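Local coordinates for replication initiator protein (Staphylococcus aureus subsp. aureus, PDB 4PTA) that probably initiates replication of staphylococcal multiresistance plasmids by assembling on the plasmid replication origin, at residues A[94-99]-A[109-114]. Residues are numbered along the deposited sequence; the frame is centred on the assembly and turned at random.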
# COMPACT_ATOMS: atom_id res chain seq x y z
N LEU A 94 -19.79 -5.86 -10.66
CA LEU A 94 -18.74 -5.02 -10.10
C LEU A 94 -19.31 -3.67 -9.72
O LEU A 94 -18.65 -2.86 -9.08
CB LEU A 94 -17.61 -4.85 -11.12
CG LEU A 94 -16.23 -5.41 -10.78
CD1 LEU A 94 -16.31 -6.66 -9.92
CD2 LEU A 94 -15.45 -5.68 -12.07
N LEU A 95 -20.55 -3.43 -10.13
CA LEU A 95 -21.23 -2.16 -9.85
C LEU A 95 -22.73 -2.39 -9.69
O LEU A 95 -23.31 -3.24 -10.37
CB LEU A 95 -20.95 -1.16 -10.98
CG LEU A 95 -21.28 0.33 -10.80
CD1 LEU A 95 -20.72 1.13 -11.96
CD2 LEU A 95 -22.77 0.57 -10.68
N ILE A 96 -23.35 -1.64 -8.80
CA ILE A 96 -24.80 -1.67 -8.65
C ILE A 96 -25.38 -0.26 -8.74
O ILE A 96 -25.04 0.61 -7.93
CB ILE A 96 -25.23 -2.29 -7.30
CG1 ILE A 96 -24.90 -3.78 -7.27
CG2 ILE A 96 -26.72 -2.09 -7.08
CD1 ILE A 96 -25.39 -4.48 -6.02
N GLN A 97 -26.25 -0.03 -9.72
CA GLN A 97 -26.95 1.24 -9.83
C GLN A 97 -28.35 1.14 -9.21
O GLN A 97 -29.34 1.00 -9.93
CB GLN A 97 -27.06 1.69 -11.29
CG GLN A 97 -25.74 2.14 -11.90
CD GLN A 97 -25.90 2.76 -13.28
OE1 GLN A 97 -25.74 3.97 -13.44
NE2 GLN A 97 -26.21 1.94 -14.27
N LYS A 98 -28.42 1.19 -7.89
CA LYS A 98 -29.71 1.23 -7.20
C LYS A 98 -30.29 2.64 -7.28
O LYS A 98 -30.16 3.42 -6.34
CB LYS A 98 -29.58 0.78 -5.74
CG LYS A 98 -29.60 -0.74 -5.55
CD LYS A 98 -29.91 -1.10 -4.10
CE LYS A 98 -30.00 -2.61 -3.88
NZ LYS A 98 -28.67 -3.26 -3.73
N ARG A 99 -30.92 2.94 -8.41
CA ARG A 99 -31.53 4.24 -8.65
C ARG A 99 -32.32 4.74 -7.45
O ARG A 99 -33.08 5.70 -7.55
CB ARG A 99 -32.43 4.17 -9.88
N TYR A 109 -23.08 1.73 -6.29
CA TYR A 109 -22.36 0.91 -5.32
C TYR A 109 -21.26 0.16 -6.04
O TYR A 109 -21.54 -0.70 -6.87
CB TYR A 109 -23.30 -0.10 -4.66
CG TYR A 109 -24.14 0.43 -3.51
CD1 TYR A 109 -25.50 0.68 -3.69
CD2 TYR A 109 -23.59 0.66 -2.26
CE1 TYR A 109 -26.28 1.15 -2.65
CE2 TYR A 109 -24.36 1.14 -1.22
CZ TYR A 109 -25.71 1.39 -1.42
OH TYR A 109 -26.48 1.86 -0.39
N LEU A 110 -20.01 0.48 -5.73
CA LEU A 110 -18.90 -0.34 -6.20
C LEU A 110 -18.90 -1.64 -5.40
O LEU A 110 -19.18 -1.65 -4.20
CB LEU A 110 -17.56 0.38 -6.03
CG LEU A 110 -16.79 0.77 -7.29
CD1 LEU A 110 -15.32 0.90 -6.98
CD2 LEU A 110 -17.00 -0.24 -8.40
N LEU A 111 -18.58 -2.73 -6.08
CA LEU A 111 -18.47 -4.01 -5.41
C LEU A 111 -17.07 -4.58 -5.60
O LEU A 111 -16.43 -4.33 -6.63
CB LEU A 111 -19.52 -4.98 -5.95
CG LEU A 111 -20.96 -4.45 -5.94
CD1 LEU A 111 -21.91 -5.42 -6.61
CD2 LEU A 111 -21.41 -4.14 -4.53
N LYS A 112 -16.59 -5.31 -4.61
CA LYS A 112 -15.30 -5.96 -4.73
C LYS A 112 -15.45 -7.21 -5.59
O LYS A 112 -16.52 -7.81 -5.63
CB LYS A 112 -14.72 -6.30 -3.36
CG LYS A 112 -15.76 -6.32 -2.25
CD LYS A 112 -15.15 -6.73 -0.92
CE LYS A 112 -14.19 -5.68 -0.39
NZ LYS A 112 -13.73 -6.02 0.98
N PRO A 113 -14.38 -7.59 -6.29
CA PRO A 113 -14.42 -8.73 -7.21
C PRO A 113 -14.51 -10.07 -6.49
O PRO A 113 -14.32 -10.15 -5.28
CB PRO A 113 -13.09 -8.63 -7.94
CG PRO A 113 -12.18 -7.93 -6.98
CD PRO A 113 -13.05 -6.96 -6.23
N ALA A 114 -14.80 -11.11 -7.25
CA ALA A 114 -14.80 -12.46 -6.71
C ALA A 114 -13.43 -13.10 -6.90
O ALA A 114 -12.63 -12.66 -7.72
CB ALA A 114 -15.88 -13.30 -7.38
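I96 and L111 cross obliquely, the methyl CD1 of L111 lying against the CG1-CD1 bond of I96, 3.5 Å from I96 CG1 and 3.7 Å from I96 CD1. With I96 CG1 anti to the carbonyl carbon (chi1 -68°), the ethyl arm stands off the face, its flank turned to the L111 methyl, while I96 CB rests on Y109 CB at 3.9 Å. F5 of the second subunit packs on I96 and L111 and meets the Y109 ring edge to face, so this ridge lies at a subunit interface. The backbones form a two-stranded antiparallel hairpin, consistent with the wing of a winged helix-turn-helix, as expected for the RepA N-terminal family: I96 and Y109 are a hydrogen-bonded pair, joined by Y109 N to I96 O and I96 N to Y109 O, both 2.8 Å. L95 and L110 form the next, non-hydrogen-bonded pair, their side chains on the other face, against helices 79-91 and 34-44 respectively. Beyond them L111 N reaches L94 O from 56° out of the carbonyl plane and continues the ladder by one 3.0 Å bond; the return bond is absent, L94 N lying 5.5 Å from L111 O. There L94 CD1 nestles 3.9 Å from P113 CA, beside Y40 of helix 34-44.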